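Side-chain contacts in PUM-HD domain-containing protein (Caenorhabditis elegans, PDB 7CGF), which probably binds target mRNAs through their 3' untranslated regions, using a PUM-HD domain of Pumilio repeats that is held here in complex with RNA: residues A55-K58 with E62-S65; Q88-F91 with R97-A100; A105-V110 with Q135-S140. The protein carries 2 engineered substitutions. All coordinates share one frame; numbering follows the deposited sequence.

Interaction 1 of 3, residues A55-K58 with E62-S65; sequences ASSK and EKDS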
ATOM      1  N   ALA A  55      19.983 -16.987 -13.811  1.00 23.63           N
ATOM      2  CA  ALA A  55      20.192 -16.961 -12.368  1.00 27.35           C
ATOM      3  C   ALA A  55      21.406 -17.774 -11.957  1.00 31.97           C
ATOM      4  O   ALA A  55      22.078 -17.424 -10.981  1.00 35.79           O
ATOM      5  CB  ALA A  55      18.955 -17.495 -11.645  1.00 28.10           C
ATOM      6  N   SER A  56      21.701 -18.848 -12.685  1.00 29.66           N
ATOM      7  CA  SER A  56      22.714 -19.812 -12.281  1.00 32.52           C
ATOM      8  C   SER A  56      24.031 -19.678 -13.035  1.00 38.17           C
ATOM      9  O   SER A  56      25.050 -20.207 -12.565  1.00 37.97           O
ATOM     10  CB  SER A  56      22.182 -21.241 -12.462  1.00 34.79           C
ATOM     11  OG  SER A  56      22.227 -21.648 -13.821  1.00 36.44           O
ATOM     12  N   SER A  57      24.041 -18.998 -14.179  1.00 32.33           N
ATOM     13  CA  SER A  57      25.255 -18.919 -14.981  1.00 33.86           C
ATOM     14  C   SER A  57      26.316 -18.051 -14.312  1.00 33.55           C
ATOM     15  O   SER A  57      26.027 -16.976 -13.780  1.00 31.30           O
ATOM     16  CB  SER A  57      24.948 -18.362 -16.370  1.00 27.76           C
ATOM     17  OG  SER A  57      26.148 -18.120 -17.091  1.00 29.65           O
ATOM     18  N   LYS A  58      27.558 -18.530 -14.355  1.00 34.32           N
ATOM     19  CA  LYS A  58      28.724 -17.779 -13.914  1.00 37.47           C
ATOM     20  C   LYS A  58      29.428 -17.079 -15.068  1.00 40.41           C
ATOM     21  O   LYS A  58      30.519 -16.521 -14.876  1.00 31.80           O
ATOM     22  CB  LYS A  58      29.709 -18.710 -13.207  1.00 43.60           C
ATOM     23  CG  LYS A  58      29.339 -19.101 -11.782  1.00 45.64           C
ATOM     24  CD  LYS A  58      30.242 -20.247 -11.311  1.00 50.31           C
ATOM     25  CE  LYS A  58      30.427 -20.264  -9.795  1.00 51.19           C
ATOM     26  NZ  LYS A  58      31.480 -19.296  -9.359  1.00 55.63           N
ATOM     27  N   GLU A  62      27.842 -15.266 -21.582  1.00 25.15           N
ATOM     28  CA  GLU A  62      26.634 -16.031 -21.876  1.00 25.70           C
ATOM     29  C   GLU A  62      25.398 -15.193 -21.601  1.00 33.19           C
ATOM     30  O   GLU A  62      24.470 -15.142 -22.417  1.00 30.28           O
ATOM     31  CB  GLU A  62      26.588 -17.316 -21.051  1.00 29.14           C
ATOM     32  CG  GLU A  62      27.449 -18.459 -21.586  1.00 35.07           C
ATOM     33  CD  GLU A  62      26.931 -19.017 -22.900  1.00 40.72           C
ATOM     34  OE1 GLU A  62      25.730 -19.362 -22.964  1.00 37.66           O
ATOM     35  OE2 GLU A  62      27.730 -19.117 -23.863  1.00 41.40           O
ATOM     36  N   LYS A  63      25.375 -14.519 -20.450  1.00 25.64           N
ATOM     37  CA  LYS A  63      24.215 -13.697 -20.111  1.00 26.32           C
ATOM     38  C   LYS A  63      24.068 -12.529 -21.079  1.00 27.30           C
ATOM     39  O   LYS A  63      22.951 -12.206 -21.510  1.00 31.83           O
ATOM     40  CB  LYS A  63      24.328 -13.221 -18.660  1.00 22.67           C
ATOM     41  CG  LYS A  63      24.261 -14.397 -17.675  1.00 26.24           C
ATOM     42  CD  LYS A  63      24.201 -13.969 -16.205  1.00 33.54           C
ATOM     43  CE  LYS A  63      25.581 -13.789 -15.613  1.00 31.83           C
ATOM     44  NZ  LYS A  63      25.535 -13.717 -14.124  1.00 33.10           N
ATOM     45  N   ASP A  64      25.184 -11.891 -21.454  1.00 24.73           N
ATOM     46  CA  ASP A  64      25.124 -10.793 -22.411  1.00 25.28           C
ATOM     47  C   ASP A  64      24.603 -11.252 -23.768  1.00 26.96           C
ATOM     48  O   ASP A  64      24.070 -10.435 -24.526  1.00 28.44           O
ATOM     49  CB  ASP A  64      26.498 -10.152 -22.616  1.00 29.54           C
ATOM     50  CG  ASP A  64      27.084  -9.550 -21.350  1.00 39.66           C
ATOM     51  OD1 ASP A  64      26.353  -9.352 -20.361  1.00 32.03           O
ATOM     52  OD2 ASP A  64      28.305  -9.275 -21.354  1.00 42.80           O
ATOM     53  N   SER A  65      24.758 -12.544 -24.092  1.00 28.44           N
ATOM     54  CA  SER A  65      24.527 -13.023 -25.457  1.00 29.76           C
ATOM     55  C   SER A  65      23.065 -12.931 -25.870  1.00 34.39           C
ATOM     56  O   SER A  65      22.770 -12.858 -27.070  1.00 27.97           O
ATOM     57  CB  SER A  65      25.008 -14.471 -25.617  1.00 30.42           C
ATOM     58  OG  SER A  65      24.111 -15.426 -25.035  1.00 28.38           O
TER
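S57 and K63 lie closest across this turn, their CA atoms 7.4 Å apart, where the chain leaves helix 44-56 at S57 and runs after a few residues into helix 60-65. S57 is the first residue to leave helical conformation, and its carbonyl is met by the lysine of the next helix: NZ of K63 gives a weak hydrogen bond to O of S57 at 3.3 Å, while CE of K63 lies 3.7 Å from the same oxygen. A bend at chi3 (-88°) turns the end of the lysine chain toward that carbonyl, and a long, flexible residue suits a partner that lies on the far side of the turn. The hydroxyl of S57 turns inward, its OG 4.1 Å from CB of E62, a van der Waals approach only. Its polar partner is the backbone N of D59 in the turn itself, a role suited to a short hydroxyl side chain. E62 also starts toward the turn, but a bend at chi2 leads its carboxylate off to the hydroxyl of S31. At the far end S65 folds back on its own helix: its OG and its N both bond to O of E62, the hydroxyl at 2.7 Å. The whole is a short turn joining two consecutive helices, at the surface of a predicted Pumilio repeat of the helical-repeat PUM-HD fold.

Interaction 2 of 3, residues Q88-F91 with R97-A100; sequences QKFF and RHWA. With nucleotides of chain B.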
ATOM      1  N   GLN A  88      12.675  -8.751 -16.642  1.00 16.21           N
ATOM      2  CA  GLN A  88      12.986  -8.382 -15.266  1.00 16.81           C
ATOM      3  C   GLN A  88      14.362  -8.870 -14.834  1.00 16.42           C
ATOM      4  O   GLN A  88      14.993  -8.238 -13.980  1.00 17.06           O
ATOM      5  CB  GLN A  88      11.935  -8.938 -14.325  1.00 15.49           C
ATOM      6  CG  GLN A  88      10.659  -8.181 -14.385  1.00 16.02           C
ATOM      7  CD  GLN A  88       9.693  -8.654 -13.328  1.00 18.00           C
ATOM      8  OE1 GLN A  88       9.980  -8.588 -12.129  1.00 17.03           O
ATOM      9  NE2 GLN A  88       8.545  -9.170 -13.766  1.00 17.01           N
ATOM     10  N   LYS A  89      14.827 -10.000 -15.375  1.00 17.19           N
ATOM     11  CA  LYS A  89      16.140 -10.502 -14.987  1.00 17.19           C
ATOM     12  C   LYS A  89      17.236  -9.479 -15.246  1.00 19.24           C
ATOM     13  O   LYS A  89      18.240  -9.453 -14.524  1.00 21.30           O
ATOM     14  CB  LYS A  89      16.473 -11.793 -15.743  1.00 17.04           C
ATOM     15  CG  LYS A  89      15.750 -13.040 -15.244  1.00 19.28           C
ATOM     16  CD  LYS A  89      16.071 -13.284 -13.784  1.00 25.51           C
ATOM     17  CE  LYS A  89      15.661 -14.678 -13.330  1.00 29.11           C
ATOM     18  NZ  LYS A  89      15.895 -14.839 -11.848  1.00 34.35           N
ATOM     19  N   PHE A  90      17.085  -8.653 -16.274  1.00 16.62           N
ATOM     20  CA  PHE A  90      18.128  -7.693 -16.605  1.00 19.50           C
ATOM     21  C   PHE A  90      17.991  -6.367 -15.862  1.00 22.84           C
ATOM     22  O   PHE A  90      18.769  -5.440 -16.127  1.00 20.87           O
ATOM     23  CB  PHE A  90      18.173  -7.477 -18.113  1.00 21.04           C
ATOM     24  CG  PHE A  90      18.776  -8.642 -18.838  1.00 19.15           C
ATOM     25  CD1 PHE A  90      20.147  -8.843 -18.804  1.00 24.77           C
ATOM     26  CD2 PHE A  90      17.980  -9.559 -19.480  1.00 22.42           C
ATOM     27  CE1 PHE A  90      20.716  -9.937 -19.453  1.00 26.59           C
ATOM     28  CE2 PHE A  90      18.533 -10.654 -20.123  1.00 26.54           C
ATOM     29  CZ  PHE A  90      19.908 -10.839 -20.117  1.00 25.33           C
ATOM     30  N   PHE A  91      17.040  -6.255 -14.929  1.00 19.45           N
ATOM     31  CA  PHE A  91      17.019  -5.147 -13.988  1.00 19.18           C
ATOM     32  C   PHE A  91      17.495  -5.561 -12.604  1.00 22.45           C
ATOM     33  O   PHE A  91      17.463  -4.747 -11.676  1.00 22.07           O
ATOM     34  CB  PHE A  91      15.605  -4.541 -13.890  1.00 19.01           C
ATOM     35  CG  PHE A  91      15.272  -3.591 -15.000  1.00 20.85           C
ATOM     36  CD1 PHE A  91      16.083  -2.501 -15.264  1.00 18.56           C
ATOM     37  CD2 PHE A  91      14.126  -3.767 -15.766  1.00 19.46           C
ATOM     38  CE1 PHE A  91      15.775  -1.612 -16.275  1.00 20.86           C
ATOM     39  CE2 PHE A  91      13.800  -2.874 -16.778  1.00 21.73           C
ATOM     40  CZ  PHE A  91      14.642  -1.796 -17.039  1.00 20.41           C
ATOM     41  N   ARG A  97      25.230  -3.327 -15.625  1.00 25.01           N
ATOM     42  CA  ARG A  97      25.813  -2.884 -16.885  1.00 28.56           C
ATOM     43  C   ARG A  97      24.771  -2.737 -17.983  1.00 25.09           C
ATOM     44  O   ARG A  97      25.034  -2.070 -18.987  1.00 27.36           O
ATOM     45  CB  ARG A  97      26.898  -3.869 -17.323  1.00 28.18           C
ATOM     46  CG  ARG A  97      26.369  -5.266 -17.613  1.00 28.97           C
ATOM     47  CD  ARG A  97      27.508  -6.287 -17.675  1.00 26.70           C
ATOM     48  NE  ARG A  97      27.035  -7.617 -18.053  1.00 28.28           N
ATOM     49  CZ  ARG A  97      26.475  -8.479 -17.214  1.00 29.94           C
ATOM     50  NH1 ARG A  97      26.313  -8.159 -15.935  1.00 28.50           N
ATOM     51  NH2 ARG A  97      26.077  -9.667 -17.649  1.00 29.99           N
ATOM     52  N   HIS A  98      23.599  -3.349 -17.809  1.00 22.34           N
ATOM     53  CA  HIS A  98      22.544  -3.350 -18.810  1.00 20.43           C
ATOM     54  C   HIS A  98      21.386  -2.419 -18.482  1.00 19.84           C
ATOM     55  O   HIS A  98      20.515  -2.230 -19.338  1.00 21.95           O
ATOM     56  CB  HIS A  98      22.001  -4.767 -18.973  1.00 19.60           C
ATOM     57  CG  HIS A  98      22.968  -5.697 -19.624  1.00 24.16           C
ATOM     58  ND1 HIS A  98      23.189  -6.981 -19.172  1.00 28.01           N
ATOM     59  CD2 HIS A  98      23.766  -5.532 -20.703  1.00 26.43           C
ATOM     60  CE1 HIS A  98      24.085  -7.564 -19.946  1.00 26.78           C
ATOM     61  NE2 HIS A  98      24.454  -6.706 -20.878  1.00 24.25           N
ATOM     62  N   TRP A  99      21.370  -1.822 -17.289  1.00 19.16           N
ATOM     63  CA  TRP A  99      20.198  -1.070 -16.840  1.00 19.51           C
ATOM     64  C   TRP A  99      19.883   0.093 -17.772  1.00 25.61           C
ATOM     65  O   TRP A  99      18.724   0.300 -18.154  1.00 20.00           O
ATOM     66  CB  TRP A  99      20.421  -0.545 -15.429  1.00 19.49           C
ATOM     67  CG  TRP A  99      20.394  -1.557 -14.346  1.00 20.57           C
ATOM     68  CD1 TRP A  99      20.065  -2.882 -14.436  1.00 19.28           C
ATOM     69  CD2 TRP A  99      20.717  -1.314 -12.983  1.00 20.60           C
ATOM     70  NE1 TRP A  99      20.159  -3.476 -13.200  1.00 19.23           N
ATOM     71  CE2 TRP A  99      20.552  -2.534 -12.289  1.00 18.18           C
ATOM     72  CE3 TRP A  99      21.136  -0.180 -12.278  1.00 19.15           C
ATOM     73  CZ2 TRP A  99      20.792  -2.652 -10.921  1.00 20.85           C
ATOM     74  CZ3 TRP A  99      21.369  -0.295 -10.926  1.00 21.13           C
ATOM     75  CH2 TRP A  99      21.189  -1.524 -10.256  1.00 23.10           C
ATOM     76  N   ALA A 100      20.899   0.887 -18.130  1.00 21.53           N
ATOM     77  CA  ALA A 100      20.631   2.079 -18.929  1.00 25.39           C
ATOM     78  C   ALA A 100      20.124   1.715 -20.321  1.00 22.42           C
ATOM     79  O   ALA A 100      19.171   2.328 -20.815  1.00 23.47           O
ATOM     80  CB  ALA A 100      21.881   2.955 -19.012  1.00 22.04           C
TER
ATOM     81  P     U B   7      -2.873 -11.084  -9.251  1.00 22.07           P
ATOM     82  OP1   U B   7      -3.968 -12.072  -9.495  1.00 25.46           O
ATOM     83  OP2   U B   7      -2.161 -11.041  -7.950  1.00 21.88           O
ATOM     84  O5'   U B   7      -1.737 -11.283 -10.332  1.00 24.27           O
ATOM     85  C5'   U B   7      -0.914 -12.425 -10.288  1.00 23.45           C
ATOM     86  C4'   U B   7      -0.290 -12.638 -11.626  1.00 19.95           C
ATOM     87  O4'   U B   7       0.757 -11.673 -11.838  1.00 20.69           O
ATOM     88  C3'   U B   7       0.389 -13.980 -11.826  1.00 23.28           C
ATOM     89  O3'   U B   7      -0.572 -14.953 -12.212  1.00 25.47           O
ATOM     90  C2'   U B   7       1.431 -13.698 -12.922  1.00 22.23           C
ATOM     91  O2'   U B   7       0.884 -14.007 -14.201  1.00 22.32           O
ATOM     92  C1'   U B   7       1.651 -12.174 -12.808  1.00 18.97           C
ATOM     93  N1    U B   7       3.026 -11.718 -12.473  1.00 19.20           N
ATOM     94  C2    U B   7       3.867 -11.463 -13.530  1.00 16.33           C
ATOM     95  O2    U B   7       3.522 -11.682 -14.675  1.00 18.54           O
ATOM     96  N3    U B   7       5.124 -10.998 -13.208  1.00 16.54           N
ATOM     97  C4    U B   7       5.588 -10.762 -11.933  1.00 20.33           C
ATOM     98  O4    U B   7       6.733 -10.331 -11.764  1.00 16.48           O
ATOM     99  C5    U B   7       4.647 -11.023 -10.889  1.00 20.27           C
ATOM    100  C6    U B   7       3.423 -11.479 -11.181  1.00 23.27           C
TER
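F90 and H98 meet because both set CG beside the backbone N, and W99 takes the same course (chi1 -72°) toward the carbonyls of F90 and F91. The two segments, 88-91 and 97-100, lie in one predicted Pumilio repeat of the all-helical PUM-HD domain, and close the connection between helices 83-89 and 99-106. The F90 and H98 rings have their planes at 75° and their centroids 5.5 Å apart, with CD1 of F90 3.6 Å from ND1 of H98. That nitrogen is hydrogen-bonded to E95 in the intervening loop, which fixes the turn of the imidazole; CG of R97 lies over the centre of one face of the ring, and F67 stacks on it as well. An aromatic that is also polar suits this place, since it packs among rings and still serves a loop carboxylate. W99 lays its five-membered ring along the end of helix 83-89: CD1 of W99 is 3.3 Å from O of F90, which lies at the indole edge, in plane, and has no hydrogen-bonding partner. NE1 of W99 bonds to O of E92, and CD1 of W99 also packs 4.1 Å from CD1 of F91. A leucine in place of W99 would probably leave the carbonyl of E92 without its indole donor and open a gap beside F91. At the helical end of 88-91, Q88 reaches the RNA with an extended chain: its NE2 bonds to O4 of U7 of chain B at 2.9 Å, almost straight at 174°, while its OE1 accepts from NZ of K125.

Interaction 3 of 3, residues A105-V110 with Q135-S140; sequences AIIDRV and QIKILS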
ATOM      1  N   ALA A 105      15.305   1.083 -23.957  1.00 19.39           N
ATOM      2  CA  ALA A 105      14.491   0.241 -24.819  1.00 22.24           C
ATOM      3  C   ALA A 105      13.012   0.319 -24.491  1.00 24.39           C
ATOM      4  O   ALA A 105      12.182   0.024 -25.358  1.00 25.55           O
ATOM      5  CB  ALA A 105      14.945  -1.215 -24.715  1.00 22.31           C
ATOM      6  N   ILE A 106      12.658   0.692 -23.267  1.00 21.72           N
ATOM      7  CA  ILE A 106      11.253   0.718 -22.861  1.00 19.31           C
ATOM      8  C   ILE A 106      10.741   2.110 -22.586  1.00 23.37           C
ATOM      9  O   ILE A 106       9.532   2.261 -22.365  1.00 20.21           O
ATOM     10  CB  ILE A 106      10.999  -0.163 -21.619  1.00 17.71           C
ATOM     11  CG1 ILE A 106      11.749   0.410 -20.410  1.00 18.84           C
ATOM     12  CG2 ILE A 106      11.354  -1.627 -21.915  1.00 20.82           C
ATOM     13  CD1 ILE A 106      11.419  -0.263 -19.067  1.00 20.63           C
ATOM     14  N   ILE A 107      11.604   3.130 -22.591  1.00 21.00           N
ATOM     15  CA  ILE A 107      11.216   4.405 -21.991  1.00 20.70           C
ATOM     16  C   ILE A 107      10.066   5.041 -22.762  1.00 23.69           C
ATOM     17  O   ILE A 107       9.152   5.626 -22.163  1.00 20.50           O
ATOM     18  CB  ILE A 107      12.431   5.346 -21.879  1.00 25.16           C
ATOM     19  CG1 ILE A 107      12.079   6.563 -21.015  1.00 25.51           C
ATOM     20  CG2 ILE A 107      12.945   5.790 -23.246  1.00 23.52           C
ATOM     21  CD1 ILE A 107      11.668   6.210 -19.590  1.00 23.44           C
ATOM     22  N   ASP A 108      10.069   4.920 -24.094  1.00 23.70           N
ATOM     23  CA  ASP A 108       9.090   5.659 -24.889  1.00 27.30           C
ATOM     24  C   ASP A 108       7.662   5.184 -24.655  1.00 26.22           C
ATOM     25  O   ASP A 108       6.726   5.965 -24.864  1.00 26.48           O
ATOM     26  CB  ASP A 108       9.425   5.564 -26.380  1.00 30.38           C
ATOM     27  CG  ASP A 108      10.711   6.292 -26.750  1.00 36.46           C
ATOM     28  OD1 ASP A 108      11.176   7.152 -25.974  1.00 38.66           O
ATOM     29  OD2 ASP A 108      11.256   6.000 -27.838  1.00 48.09           O
ATOM     30  N   ARG A 109       7.465   3.942 -24.211  1.00 22.42           N
ATOM     31  CA  ARG A 109       6.130   3.414 -23.965  1.00 24.26           C
ATOM     32  C   ARG A 109       5.836   3.186 -22.488  1.00 19.73           C
ATOM     33  O   ARG A 109       4.843   2.521 -22.164  1.00 20.40           O
ATOM     34  CB  ARG A 109       5.924   2.113 -24.741  1.00 26.50           C
ATOM     35  CG  ARG A 109       5.934   2.326 -26.245  1.00 29.70           C
ATOM     36  CD  ARG A 109       5.270   1.194 -26.994  1.00 31.52           C
ATOM     37  NE  ARG A 109       5.223   1.497 -28.420  1.00 46.99           N
ATOM     38  CZ  ARG A 109       4.775   0.675 -29.364  1.00 49.66           C
ATOM     39  NH1 ARG A 109       4.317  -0.534 -29.051  1.00 45.57           N
ATOM     40  NH2 ARG A 109       4.781   1.069 -30.632  1.00 52.02           N
ATOM     41  N   VAL A 110       6.666   3.713 -21.592  1.00 19.09           N
ATOM     42  CA  VAL A 110       6.385   3.655 -20.157  1.00 18.17           C
ATOM     43  C   VAL A 110       4.979   4.171 -19.862  1.00 18.98           C
ATOM     44  O   VAL A 110       4.285   3.571 -19.028  1.00 18.83           O
ATOM     45  CB  VAL A 110       7.451   4.412 -19.343  1.00 17.77           C
ATOM     46  CG1 VAL A 110       6.939   4.793 -17.959  1.00 20.02           C
ATOM     47  CG2 VAL A 110       8.717   3.555 -19.208  1.00 18.88           C
ATOM     48  N   GLN A 135      15.825   6.044 -12.341  1.00 18.83           N
ATOM     49  CA  GLN A 135      14.493   6.181 -11.751  1.00 21.26           C
ATOM     50  C   GLN A 135      13.825   7.470 -12.206  1.00 21.72           C
ATOM     51  O   GLN A 135      12.652   7.476 -12.588  1.00 21.14           O
ATOM     52  CB  GLN A 135      14.579   6.160 -10.229  1.00 21.32           C
ATOM     53  CG  GLN A 135      14.972   4.848  -9.598  1.00 23.36           C
ATOM     54  CD  GLN A 135      15.158   5.006  -8.097  1.00 22.94           C
ATOM     55  OE1 GLN A 135      15.759   5.983  -7.638  1.00 24.04           O
ATOM     56  NE2 GLN A 135      14.614   4.073  -7.322  1.00 22.05           N
ATOM     57  N   ILE A 136      14.560   8.582 -12.147  1.00 22.13           N
ATOM     58  CA  ILE A 136      14.004   9.873 -12.545  1.00 23.48           C
ATOM     59  C   ILE A 136      13.579   9.848 -14.006  1.00 22.17           C
ATOM     60  O   ILE A 136      12.557  10.436 -14.386  1.00 21.18           O
ATOM     61  CB  ILE A 136      15.032  10.989 -12.272  1.00 21.83           C
ATOM     62  CG1 ILE A 136      15.264  11.149 -10.774  1.00 26.30           C
ATOM     63  CG2 ILE A 136      14.572  12.298 -12.876  1.00 25.12           C
ATOM     64  CD1 ILE A 136      16.439  12.060 -10.442  1.00 28.55           C
ATOM     65  N   LYS A 137      14.352   9.160 -14.853  1.00 22.93           N
ATOM     66  CA  LYS A 137      14.004   9.054 -16.262  1.00 20.73           C
ATOM     67  C   LYS A 137      12.670   8.338 -16.446  1.00 22.36           C
ATOM     68  O   LYS A 137      11.819   8.778 -17.229  1.00 21.70           O
ATOM     69  CB  LYS A 137      15.134   8.337 -17.010  1.00 20.23           C
ATOM     70  CG  LYS A 137      14.991   8.349 -18.516  1.00 26.09           C
ATOM     71  CD  LYS A 137      16.237   7.810 -19.223  1.00 28.79           C
ATOM     72  CE  LYS A 137      15.949   7.628 -20.706  1.00 33.59           C
ATOM     73  NZ  LYS A 137      17.097   7.066 -21.465  1.00 37.39           N
ATOM     74  N   ILE A 138      12.458   7.243 -15.713  1.00 20.98           N
ATOM     75  CA  ILE A 138      11.175   6.541 -15.774  1.00 20.66           C
ATOM     76  C   ILE A 138      10.045   7.440 -15.281  1.00 22.32           C
ATOM     77  O   ILE A 138       8.977   7.521 -15.905  1.00 20.90           O
ATOM     78  CB  ILE A 138      11.246   5.226 -14.977  1.00 18.34           C
ATOM     79  CG1 ILE A 138      12.168   4.245 -15.702  1.00 19.58           C
ATOM     80  CG2 ILE A 138       9.849   4.627 -14.788  1.00 21.01           C
ATOM     81  CD1 ILE A 138      12.272   2.904 -15.003  1.00 19.12           C
ATOM     82  N   LEU A 139      10.253   8.119 -14.150  1.00 21.10           N
ATOM     83  CA  LEU A 139       9.200   8.967 -13.598  1.00 20.39           C
ATOM     84  C   LEU A 139       8.852  10.110 -14.539  1.00 24.09           C
ATOM     85  O   LEU A 139       7.695  10.549 -14.580  1.00 25.03           O
ATOM     86  CB  LEU A 139       9.622   9.527 -12.241  1.00 17.25           C
ATOM     87  CG  LEU A 139       9.708   8.515 -11.104  1.00 22.32           C
ATOM     88  CD1 LEU A 139      10.020   9.201  -9.780  1.00 24.91           C
ATOM     89  CD2 LEU A 139       8.416   7.736 -11.033  1.00 29.90           C
ATOM     90  N   SER A 140       9.831  10.597 -15.307  1.00 21.41           N
ATOM     91  CA  SER A 140       9.570  11.684 -16.246  1.00 24.43           C
ATOM     92  C   SER A 140       8.516  11.295 -17.280  1.00 24.92           C
ATOM     93  O   SER A 140       7.814  12.163 -17.813  1.00 26.70           O
ATOM     94  CB  SER A 140      10.875  12.112 -16.923  1.00 26.14           C
ATOM     95  OG  SER A 140      11.186  11.246 -18.008  1.00 32.00           O
TER
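I107 points its CB toward helix 132-142, and from there its longer branch does the touching. CG1 stands anti to the backbone N (chi1 -169°), which sends this branch straight out at the opposing helix, and meets CE of K137 at 4.0 Å. Beyond it, CD1 settles against the helix backbone, 3.5 Å from O of K137 and 3.9 Å from CA of I138, and it comes within 4.1 Å of CG of K137. The isoleucine thus presses its methyl end onto the main chain between two side chains, a place for a slim, branched hydrocarbon. K137 runs fully extended and crosses I107 at about a right angle; its methylenes supply the apolar surface, and its ammonium continues past them to a salt bridge with D104 on helix 99-106. A lysine therefore serves twice at this partly open margin, as an apolar stem and as a charge. The two segments belong to a predicted Pumilio repeat, whose helices pack side by side in the right-handed superhelix of the PUM-HD domain; helix 119-129 backs the pair, taking V110 on L123 and I138 on A126 and L127. V110 turns CG1 to helix 132-142, 4.3 Å from CG2 of I138 and 4.0 Å from O of I138, two beta-branched residues meeting by their methyls. The carbonyl of K137 that CD1 of I107 covers is also used within its own helix, where OG of S140 donates to it at 2.7 Å, tilted 23° from the carbonyl plane.

The three contacts differ in chemistry as they differ in burial. Interaction 1 is a surface turn with a single weak polar bond across it, interaction 2 a buried cluster of aromatic rings, and interaction 3 a partly buried aliphatic seam between helices farther apart in sequence. Interactions 1 and 2 touch directly: OD1 of D64 forms a salt bridge with NH2 of R97 at 2.7 Å, and the backbone O of K63 packs against the F90 ring, so successive predicted repeats are joined by a salt bridge and by packing of a carbonyl oxygen against an aromatic ring. Interactions 2 and 3 share helix 99-106, where the F91 ring packs on I106. Interactions 1 and 3 do not touch, their nearest atoms being about 13 Å apart.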